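Local coordinates for 6-phosphogluconate dehydrogenase, NAD-binding (Geobacter metallireducens, PDB 3PEF), which probably reduces succinic semialdehyde to gamma-hydroxybutyrate with NADPH, as a member of the beta-hydroxyacid dehydrogenase family, at residues V173-M178 with K235-D240; G167-L172 with V245-R250. The protein carries 2 engineered substitutions. All blocks are in the same frame, centred on the assembly; numbering follows the deposited sequence.

Contact 1: residues V173-M178 with K235-D240; sequences VVNMVM and KHMQKD. With NAP (NADP nicotinamide-adenine-dinucleotide phosphate), chain I.
The amide of N175 and the carboxylate of D240 meet with their planes 58° apart. ND2 of N175 lies 2.6 Å from OD2 of D240 in a short but weak, bent hydrogen bond. One turn earlier on the helix of D240, the H236 ring has CG of K235 over one face, offset toward the rim, and phosphate oxygen O1A of NADP at its edge, in plane. There NE2 of H236 donates to O1A of NADP over 2.9 Å in an almost straight bond. These groups belong to two helices of the all-helical C-terminal domain of the beta-hydroxyacid dehydrogenase fold: the long helix 166-194 and helix 234-251, whose short segments cross at -119° with axes 9.8 Å apart. The D240 carboxylate serves both sides of the junction. While OD2 faces N175, OD1 of D240 receives NZ of K239 almost along its C-O axis, in a salt bridge. The same NZ of K239 reaches the nicotinamide ribose, 3.0 Å from O2D of NADP, and also donates to the backbone O of T96, so several acceptors fix the ammonium beside the cofactor. On the other helix, OD1 of N175 accepts from NZ of K171, the predicted active-site lysine, so N175 is held chiefly by K171 and only weakly by D240. The helices also touch through methionines. M237, with CG anti to its own backbone nitrogen (chi1 174°) and bends at chi2 and chi3, turns back toward helix 166-194; SD of M237 rests 3.9 Å from CE of M178, and methyl CE of M237 approaches the backbone O of N175 at 3.5 Å.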
ATOM      1  N   VAL A 173      -7.374  -3.945  17.582  1.00 18.92           N
ATOM      2  CA  VAL A 173      -5.959  -4.214  17.353  1.00 18.64           C
ATOM      3  C   VAL A 173      -5.745  -5.648  16.925  1.00 20.38           C
ATOM      4  O   VAL A 173      -5.071  -5.941  15.930  1.00 22.38           O
ATOM      5  CB  VAL A 173      -5.148  -3.964  18.635  1.00 18.07           C
ATOM      6  CG1 VAL A 173      -3.840  -4.702  18.570  1.00 20.93           C
ATOM      7  CG2 VAL A 173      -4.948  -2.466  18.837  1.00 19.16           C
ATOM      8  N   VAL A 174      -6.323  -6.556  17.698  1.00 19.17           N
ATOM      9  CA  VAL A 174      -6.151  -7.976  17.450  1.00 22.31           C
ATOM     10  C   VAL A 174      -6.745  -8.413  16.110  1.00 27.00           C
ATOM     11  O   VAL A 174      -6.148  -9.219  15.379  1.00 24.73           O
ATOM     12  CB  VAL A 174      -6.738  -8.781  18.629  1.00 31.09           C
ATOM     13  CG1 VAL A 174      -6.934 -10.227  18.255  1.00 33.70           C
ATOM     14  CG2 VAL A 174      -5.824  -8.626  19.866  1.00 25.25           C
ATOM     15  N   ASN A 175      -7.915  -7.884  15.772  1.00 22.11           N
ATOM     16  CA  ASN A 175      -8.509  -8.226  14.472  1.00 23.05           C
ATOM     17  C   ASN A 175      -7.775  -7.644  13.280  1.00 20.53           C
ATOM     18  O   ASN A 175      -7.800  -8.197  12.180  1.00 20.23           O
ATOM     19  CB  ASN A 175      -9.979  -7.841  14.409  1.00 19.29           C
ATOM     20  CG  ASN A 175     -10.865  -9.015  14.686  1.00 30.16           C
ATOM     21  OD1 ASN A 175     -10.544  -9.837  15.548  1.00 30.78           O
ATOM     22  ND2 ASN A 175     -11.957  -9.141  13.936  1.00 24.14           N
ATOM     23  N   MET A 176      -7.132  -6.507  13.506  1.00 22.18           N
ATOM     24  CA  MET A 176      -6.359  -5.874  12.457  1.00 21.57           C
ATOM     25  C   MET A 176      -5.205  -6.775  12.034  1.00 21.50           C
ATOM     26  O   MET A 176      -4.973  -6.966  10.843  1.00 19.04           O
ATOM     27  CB  MET A 176      -5.804  -4.532  12.919  1.00 17.92           C
ATOM     28  CG  MET A 176      -5.165  -3.757  11.775  1.00 18.45           C
ATOM     29  SD  MET A 176      -4.341  -2.270  12.392  1.00 27.28           S
ATOM     30  CE  MET A 176      -2.884  -3.003  13.144  1.00 23.54           C
ATOM     31  N   VAL A 177      -4.492  -7.320  13.019  1.00 16.48           N
ATOM     32  CA  VAL A 177      -3.404  -8.263  12.766  1.00 21.82           C
ATOM     33  C   VAL A 177      -3.911  -9.509  12.043  1.00 21.37           C
ATOM     34  O   VAL A 177      -3.299  -9.985  11.096  1.00 23.84           O
ATOM     35  CB  VAL A 177      -2.737  -8.696  14.087  1.00 19.95           C
ATOM     36  CG1 VAL A 177      -1.737  -9.804  13.827  1.00 22.88           C
ATOM     37  CG2 VAL A 177      -2.048  -7.500  14.739  1.00 21.44           C
ATOM     38  N   MET A 178      -5.045 -10.025  12.495  1.00 18.70           N
ATOM     39  CA  MET A 178      -5.653 -11.192  11.871  1.00 15.41           C
ATOM     40  C   MET A 178      -6.049 -10.941  10.407  1.00 23.38           C
ATOM     41  O   MET A 178      -5.893 -11.819   9.557  1.00 20.41           O
ATOM     42  CB  MET A 178      -6.869 -11.646  12.668  1.00 17.98           C
ATOM     43  CG  MET A 178      -7.471 -12.975  12.168  1.00 25.24           C
ATOM     44  SD  MET A 178      -9.053 -13.379  12.934  1.00 30.20           S
ATOM     45  CE  MET A 178     -10.086 -12.051  12.280  1.00 29.72           C
ATOM     46  N   LYS A 235     -17.622  -9.241   4.976  1.00 19.35           N
ATOM     47  CA  LYS A 235     -18.007  -7.842   5.164  1.00 20.64           C
ATOM     48  C   LYS A 235     -17.650  -7.353   6.572  1.00 16.71           C
ATOM     49  O   LYS A 235     -17.290  -6.186   6.753  1.00 24.40           O
ATOM     50  CB  LYS A 235     -19.498  -7.629   4.884  1.00 19.96           C
ATOM     51  CG  LYS A 235     -20.435  -8.423   5.807  1.00 23.41           C
ATOM     52  CD  LYS A 235     -21.902  -8.350   5.305  1.00 28.88           C
ATOM     53  CE  LYS A 235     -22.842  -9.110   6.274  1.00 31.28           C
ATOM     54  NZ  LYS A 235     -24.249  -9.187   5.790  1.00 39.61           N
ATOM     55  N   HIS A 236     -17.742  -8.241   7.568  1.00 15.26           N
ATOM     56  CA  HIS A 236     -17.413  -7.865   8.947  1.00 19.69           C
ATOM     57  C   HIS A 236     -15.912  -7.719   9.167  1.00 15.09           C
ATOM     58  O   HIS A 236     -15.478  -6.846   9.938  1.00 22.78           O
ATOM     59  CB  HIS A 236     -18.028  -8.823   9.979  1.00 19.69           C
ATOM     60  CG  HIS A 236     -19.525  -8.885   9.918  1.00 28.26           C
ATOM     61  ND1 HIS A 236     -20.301  -7.792   9.588  1.00 25.59           N
ATOM     62  CD2 HIS A 236     -20.386  -9.904  10.136  1.00 19.93           C
ATOM     63  CE1 HIS A 236     -21.575  -8.138   9.599  1.00 26.81           C
ATOM     64  NE2 HIS A 236     -21.657  -9.412   9.940  1.00 25.86           N
ATOM     65  N   MET A 237     -15.121  -8.583   8.536  1.00 19.97           N
ATOM     66  CA  MET A 237     -13.650  -8.434   8.584  1.00 16.25           C
ATOM     67  C   MET A 237     -13.291  -7.053   8.050  1.00 20.98           C
ATOM     68  O   MET A 237     -12.484  -6.318   8.637  1.00 25.19           O
ATOM     69  CB  MET A 237     -12.953  -9.509   7.736  1.00 19.28           C
ATOM     70  CG  MET A 237     -11.432  -9.348   7.621  1.00 18.64           C
ATOM     71  SD  MET A 237     -10.532  -9.736   9.161  1.00 26.93           S
ATOM     72  CE  MET A 237     -10.451  -8.174   9.971  1.00 14.46           C
ATOM     73  N   GLN A 238     -13.905  -6.691   6.931  1.00 18.49           N
ATOM     74  CA  GLN A 238     -13.577  -5.411   6.293  1.00 20.23           C
ATOM     75  C   GLN A 238     -13.991  -4.235   7.180  1.00 17.19           C
ATOM     76  O   GLN A 238     -13.289  -3.237   7.253  1.00 18.67           O
ATOM     77  CB  GLN A 238     -14.239  -5.305   4.907  1.00 15.30           C
ATOM     78  CG  GLN A 238     -13.697  -4.166   4.029  1.00 19.20           C
ATOM     79  CD  GLN A 238     -14.475  -2.873   4.202  1.00 23.08           C
ATOM     80  OE1 GLN A 238     -15.682  -2.835   3.998  1.00 22.20           O
ATOM     81  NE2 GLN A 238     -13.787  -1.811   4.575  1.00 18.76           N
ATOM     82  N   LYS A 239     -15.148  -4.358   7.826  1.00 19.00           N
ATOM     83  CA  LYS A 239     -15.631  -3.342   8.749  1.00 23.37           C
ATOM     84  C   LYS A 239     -14.629  -3.171   9.909  1.00 22.80           C
ATOM     85  O   LYS A 239     -14.357  -2.058  10.347  1.00 28.45           O
ATOM     86  CB  LYS A 239     -17.027  -3.720   9.285  1.00 17.72           C
ATOM     87  CG  LYS A 239     -17.529  -2.841  10.449  1.00 20.51           C
ATOM     88  CD  LYS A 239     -17.230  -3.447  11.825  1.00 21.91           C
ATOM     89  CE  LYS A 239     -17.943  -4.768  12.012  1.00 21.95           C
ATOM     90  NZ  LYS A 239     -17.753  -5.374  13.358  1.00 22.74           N
ATOM     91  N   ASP A 240     -14.082  -4.280  10.394  1.00 19.99           N
ATOM     92  CA  ASP A 240     -13.111  -4.229  11.487  1.00 23.95           C
ATOM     93  C   ASP A 240     -11.839  -3.506  11.051  1.00 21.08           C
ATOM     94  O   ASP A 240     -11.299  -2.696  11.793  1.00 22.05           O
ATOM     95  CB  ASP A 240     -12.777  -5.631  12.010  1.00 21.07           C
ATOM     96  CG  ASP A 240     -13.907  -6.241  12.856  1.00 29.46           C
ATOM     97  OD1 ASP A 240     -14.944  -5.579  13.113  1.00 32.20           O
ATOM     98  OD2 ASP A 240     -13.752  -7.411  13.265  1.00 31.43           O
TER
HETATM   99  PA  NAP I 301     -24.090 -11.647  11.448  1.00 23.95           P
HETATM  100  O1A NAP I 301     -24.133 -10.953  10.142  1.00 21.04           O
HETATM  101  O2A NAP I 301     -24.403 -13.088  11.403  1.00 25.15           O
HETATM  102  O5B NAP I 301     -25.077 -10.929  12.485  1.00 27.28           O
HETATM  103  C5B NAP I 301     -25.231  -9.536  12.480  1.00 24.43           C
HETATM  104  C4B NAP I 301     -26.343  -9.217  13.463  1.00 24.13           C
HETATM  105  O4B NAP I 301     -26.502  -7.815  13.515  1.00 24.13           O
HETATM  106  C3B NAP I 301     -27.678  -9.791  12.997  1.00 21.32           C
HETATM  107  O3B NAP I 301     -28.363 -10.168  14.169  1.00 22.29           O
HETATM  108  C2B NAP I 301     -28.358  -8.586  12.380  1.00 22.45           C
HETATM  109  O2B NAP I 301     -29.761  -8.628  12.381  1.00 23.98           O
HETATM  110  C1B NAP I 301     -27.861  -7.506  13.323  1.00 22.25           C
HETATM  111  N9A NAP I 301     -28.052  -6.169  12.744  1.00 23.96           N
HETATM  112  C8A NAP I 301     -27.368  -5.633  11.680  1.00 26.45           C
HETATM  113  N7A NAP I 301     -27.849  -4.390  11.451  1.00 23.30           N
HETATM  114  C5A NAP I 301     -28.830  -4.138  12.341  1.00 22.16           C
HETATM  115  C6A NAP I 301     -29.624  -3.021  12.547  1.00 24.96           C
HETATM  116  N6A NAP I 301     -29.485  -1.956  11.770  1.00 25.41           N
HETATM  117  N1A NAP I 301     -30.561  -3.041  13.545  1.00 22.28           N
HETATM  118  C2A NAP I 301     -30.699  -4.160  14.348  1.00 25.97           C
HETATM  119  N3A NAP I 301     -29.895  -5.266  14.144  1.00 24.57           N
HETATM  120  C4A NAP I 301     -28.972  -5.247  13.159  1.00 18.16           C
HETATM  121  O3  NAP I 301     -22.620 -11.435  12.018  1.00 19.69           O
HETATM  122  PN  NAP I 301     -21.928 -12.001  13.326  1.00 22.33           P
HETATM  123  O1N NAP I 301     -20.677 -12.682  12.956  1.00 25.70           O
HETATM  124  O2N NAP I 301     -22.900 -12.710  14.183  1.00 18.17           O
HETATM  125  O5D NAP I 301     -21.589 -10.538  13.909  1.00 30.53           O
HETATM  126  C5D NAP I 301     -21.977 -10.073  15.174  1.00 27.42           C
HETATM  127  C4D NAP I 301     -20.793  -9.286  15.733  1.00 21.69           C
HETATM  128  O4D NAP I 301     -19.763 -10.137  16.180  1.00 24.93           O
HETATM  129  C3D NAP I 301     -20.130  -8.428  14.675  1.00 26.71           C
HETATM  130  O3D NAP I 301     -19.769  -7.235  15.336  1.00 20.80           O
HETATM  131  C2D NAP I 301     -18.903  -9.222  14.251  1.00 20.29           C
HETATM  132  O2D NAP I 301     -17.896  -8.364  13.791  1.00 26.17           O
HETATM  133  C1D NAP I 301     -18.521  -9.829  15.577  1.00 26.15           C
HETATM  134  N1N NAP I 301     -17.706 -11.064  15.570  1.00 26.12           N
HETATM  135  C2N NAP I 301     -17.894 -12.023  14.619  1.00 19.93           C
HETATM  136  C3N NAP I 301     -17.157 -13.205  14.656  1.00 23.61           C
HETATM  137  C7N NAP I 301     -17.405 -14.278  13.639  1.00 13.18           C
HETATM  138  O7N NAP I 301     -16.382 -15.188  13.430  1.00 24.16           O
HETATM  139  N7N NAP I 301     -18.544 -14.366  12.931  1.00 14.13           N
HETATM  140  C4N NAP I 301     -16.218 -13.420  15.671  1.00 21.05           C
HETATM  141  C5N NAP I 301     -16.057 -12.446  16.653  1.00 21.42           C
HETATM  142  C6N NAP I 301     -16.816 -11.276  16.605  1.00 24.11           C
HETATM  143  P2B NAP I 301     -30.586  -9.419  11.220  1.00 27.15           P
HETATM  144  O1X NAP I 301     -31.984  -8.819  11.237  1.00 28.82           O
HETATM  145  O2X NAP I 301     -29.905  -9.188   9.910  1.00 19.80           O
HETATM  146  O3X NAP I 301     -30.603 -10.891  11.524  1.00 26.87           O

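Contact 2: residues G167-L172 with V245-R250; sequences GAEMKL and VALGDR
E169 and R250 form a salt bridge across the two helices, NH2 of R250 standing 3.1 Å from OE2 of E169. The carboxylate and guanidinium planes are only 13° apart, and OE2 sits at the guanidinium edge, in plane, although the hydrogen bond within the pair is weak at 131°. CD2 of L247 packs against CG of E169 at 4.2 Å, the two side chains meeting at about a right angle, so the glutamate offers its aliphatic stem to the leucine. R250 gets there with an extended start to its chain and a bend at chi3 (76°), which swings the guanidinium over toward E169. The pair joins the N-terminal part of helix 166-194, where the chain passes from the Rossmann-type domain into the helical domain, to the C-terminal part of helix 234-251. P99, at the start of helix 99-111 in the Rossmann-type domain, touches E169, L172 and R250. A second subunit closes in as well, its L197 packing on E169 and its L191 on L247. Next to R250 in the chain, D249 makes a salt bridge to R242 of a third subunit through OD2, and its OD1 accepts from NE2 of Q238 in that subunit.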
ATOM      1  N   GLY A 167     -11.729  -2.392  25.807  1.00 23.48           N
ATOM      2  CA  GLY A 167     -12.143  -3.623  25.165  1.00 16.16           C
ATOM      3  C   GLY A 167     -12.252  -3.484  23.653  1.00 21.43           C
ATOM      4  O   GLY A 167     -11.758  -4.338  22.899  1.00 22.89           O
ATOM      5  N   ALA A 168     -12.921  -2.423  23.207  1.00 20.59           N
ATOM      6  CA  ALA A 168     -13.064  -2.141  21.777  1.00 20.23           C
ATOM      7  C   ALA A 168     -11.705  -1.992  21.121  1.00 20.16           C
ATOM      8  O   ALA A 168     -11.468  -2.544  20.051  1.00 18.68           O
ATOM      9  CB  ALA A 168     -13.913  -0.879  21.538  1.00 24.05           C
ATOM     10  N   GLU A 169     -10.812  -1.246  21.770  1.00 19.56           N
ATOM     11  CA  GLU A 169      -9.468  -1.034  21.246  1.00 19.39           C
ATOM     12  C   GLU A 169      -8.691  -2.339  21.130  1.00 22.51           C
ATOM     13  O   GLU A 169      -8.018  -2.584  20.135  1.00 27.69           O
ATOM     14  CB  GLU A 169      -8.718  -0.006  22.108  1.00 18.93           C
ATOM     15  CG  GLU A 169      -9.251   1.389  21.888  1.00 26.40           C
ATOM     16  CD  GLU A 169      -8.818   2.380  22.945  1.00 38.16           C
ATOM     17  OE1 GLU A 169      -8.497   1.938  24.064  1.00 36.83           O
ATOM     18  OE2 GLU A 169      -8.818   3.600  22.657  1.00 41.27           O
ATOM     19  N   MET A 170      -8.802  -3.192  22.140  1.00 20.57           N
ATOM     20  CA  MET A 170      -8.113  -4.472  22.096  1.00 19.27           C
ATOM     21  C   MET A 170      -8.649  -5.313  20.945  1.00 18.73           C
ATOM     22  O   MET A 170      -7.890  -5.912  20.182  1.00 24.68           O
ATOM     23  CB  MET A 170      -8.321  -5.231  23.400  1.00 23.83           C
ATOM     24  CG  MET A 170      -7.729  -6.636  23.366  1.00 23.53           C
ATOM     25  SD  MET A 170      -5.926  -6.647  23.372  1.00 23.73           S
ATOM     26  CE  MET A 170      -5.572  -5.949  25.012  1.00 20.29           C
ATOM     27  N   LYS A 171      -9.972  -5.375  20.842  1.00 20.57           N
ATOM     28  CA  LYS A 171     -10.612  -6.135  19.779  1.00 17.76           C
ATOM     29  C   LYS A 171     -10.136  -5.658  18.404  1.00 19.36           C
ATOM     30  O   LYS A 171      -9.786  -6.466  17.543  1.00 21.50           O
ATOM     31  CB  LYS A 171     -12.139  -6.033  19.884  1.00 13.79           C
ATOM     32  CG  LYS A 171     -12.879  -6.686  18.720  1.00 20.70           C
ATOM     33  CD  LYS A 171     -12.509  -8.166  18.601  1.00 20.23           C
ATOM     34  CE  LYS A 171     -13.378  -8.813  17.535  1.00 23.80           C
ATOM     35  NZ  LYS A 171     -12.959 -10.208  17.235  1.00 25.91           N
ATOM     36  N   LEU A 172     -10.143  -4.342  18.191  1.00 16.27           N
ATOM     37  CA  LEU A 172      -9.722  -3.795  16.900  1.00 15.90           C
ATOM     38  C   LEU A 172      -8.240  -4.078  16.586  1.00 21.92           C
ATOM     39  O   LEU A 172      -7.881  -4.412  15.461  1.00 21.04           O
ATOM     40  CB  LEU A 172     -10.023  -2.304  16.839  1.00 15.68           C
ATOM     41  CG  LEU A 172     -11.515  -1.948  16.859  1.00 21.99           C
ATOM     42  CD1 LEU A 172     -11.699  -0.456  16.715  1.00 23.35           C
ATOM     43  CD2 LEU A 172     -12.237  -2.702  15.720  1.00 19.78           C
ATOM     44  N   VAL A 245      -8.160   1.199  11.114  1.00 15.68           N
ATOM     45  CA  VAL A 245      -7.550   2.332  10.423  1.00 18.31           C
ATOM     46  C   VAL A 245      -8.064   3.674  10.981  1.00 21.49           C
ATOM     47  O   VAL A 245      -7.293   4.613  11.164  1.00 22.06           O
ATOM     48  CB  VAL A 245      -7.743   2.230   8.893  1.00 24.32           C
ATOM     49  CG1 VAL A 245      -7.204   3.480   8.181  1.00 24.27           C
ATOM     50  CG2 VAL A 245      -7.041   1.007   8.383  1.00 24.54           C
ATOM     51  N   ALA A 246      -9.349   3.767  11.305  1.00 16.65           N
ATOM     52  CA  ALA A 246      -9.836   5.012  11.911  1.00 17.21           C
ATOM     53  C   ALA A 246      -9.231   5.216  13.305  1.00 18.54           C
ATOM     54  O   ALA A 246      -8.938   6.345  13.711  1.00 22.09           O
ATOM     55  CB  ALA A 246     -11.372   5.028  11.974  1.00 21.14           C
ATOM     56  N   LEU A 247      -9.031   4.122  14.037  1.00 19.22           N
ATOM     57  CA  LEU A 247      -8.381   4.210  15.335  1.00 20.23           C
ATOM     58  C   LEU A 247      -6.954   4.740  15.146  1.00 25.80           C
ATOM     59  O   LEU A 247      -6.522   5.666  15.846  1.00 25.45           O
ATOM     60  CB  LEU A 247      -8.362   2.846  16.030  1.00 26.69           C
ATOM     61  CG  LEU A 247      -7.706   2.823  17.420  1.00 26.29           C
ATOM     62  CD1 LEU A 247      -8.395   3.801  18.380  1.00 20.80           C
ATOM     63  CD2 LEU A 247      -7.737   1.432  17.980  1.00 27.12           C
ATOM     64  N   GLY A 248      -6.239   4.168  14.177  1.00 22.21           N
ATOM     65  CA  GLY A 248      -4.915   4.650  13.807  1.00 17.99           C
ATOM     66  C   GLY A 248      -4.874   6.140  13.475  1.00 24.37           C
ATOM     67  O   GLY A 248      -3.972   6.873  13.901  1.00 21.79           O
ATOM     68  N   ASP A 249      -5.855   6.579  12.693  1.00 18.94           N
ATOM     69  CA  ASP A 249      -5.986   7.981  12.337  1.00 21.66           C
ATOM     70  C   ASP A 249      -6.085   8.795  13.618  1.00 23.07           C
ATOM     71  O   ASP A 249      -5.354   9.759  13.803  1.00 23.93           O
ATOM     72  CB  ASP A 249      -7.242   8.185  11.466  1.00 20.14           C
ATOM     73  CG  ASP A 249      -7.326   9.587  10.857  1.00 24.99           C
ATOM     74  OD1 ASP A 249      -7.635   9.692   9.653  1.00 24.56           O
ATOM     75  OD2 ASP A 249      -7.099  10.583  11.573  1.00 29.84           O
ATOM     76  N   ARG A 250      -6.986   8.383  14.513  1.00 26.09           N
ATOM     77  CA  ARG A 250      -7.223   9.131  15.742  1.00 24.06           C
ATOM     78  C   ARG A 250      -6.028   9.175  16.701  1.00 24.84           C
ATOM     79  O   ARG A 250      -5.746  10.210  17.293  1.00 23.42           O
ATOM     80  CB  ARG A 250      -8.469   8.622  16.488  1.00 29.34           C
ATOM     81  CG  ARG A 250      -8.618   9.261  17.880  1.00 42.61           C
ATOM     82  CD  ARG A 250      -9.915   8.892  18.591  1.00 56.72           C
ATOM     83  NE  ARG A 250      -9.926   7.537  19.153  1.00 62.49           N
ATOM     84  CZ  ARG A 250      -9.388   7.197  20.323  1.00 64.97           C
ATOM     85  NH1 ARG A 250      -8.760   8.101  21.064  1.00 66.07           N
ATOM     86  NH2 ARG A 250      -9.464   5.945  20.750  1.00 66.13           N
TER

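Both contacts bring together helix 166-194 and helix 234-251, and their centres are 10 Å apart. Along the chain contact 1 is nested within the loop closed by contact 2, because 167-172 precedes 173-178 while 245-250 follows 235-240. They meet directly where CD2 of L172 packs 4.0 Å from the backbone O of D240. Contact 1 lies at the cofactor. The touching residues of contact 2 stand farther off, the L247 side chain being about 12 Å from that of K239, yet K171 of its segment 167-172 touches NADP. This predicted active-site lysine also donates from NZ to OD1 of N175 in contact 1. Both contacts also touch the second subunit.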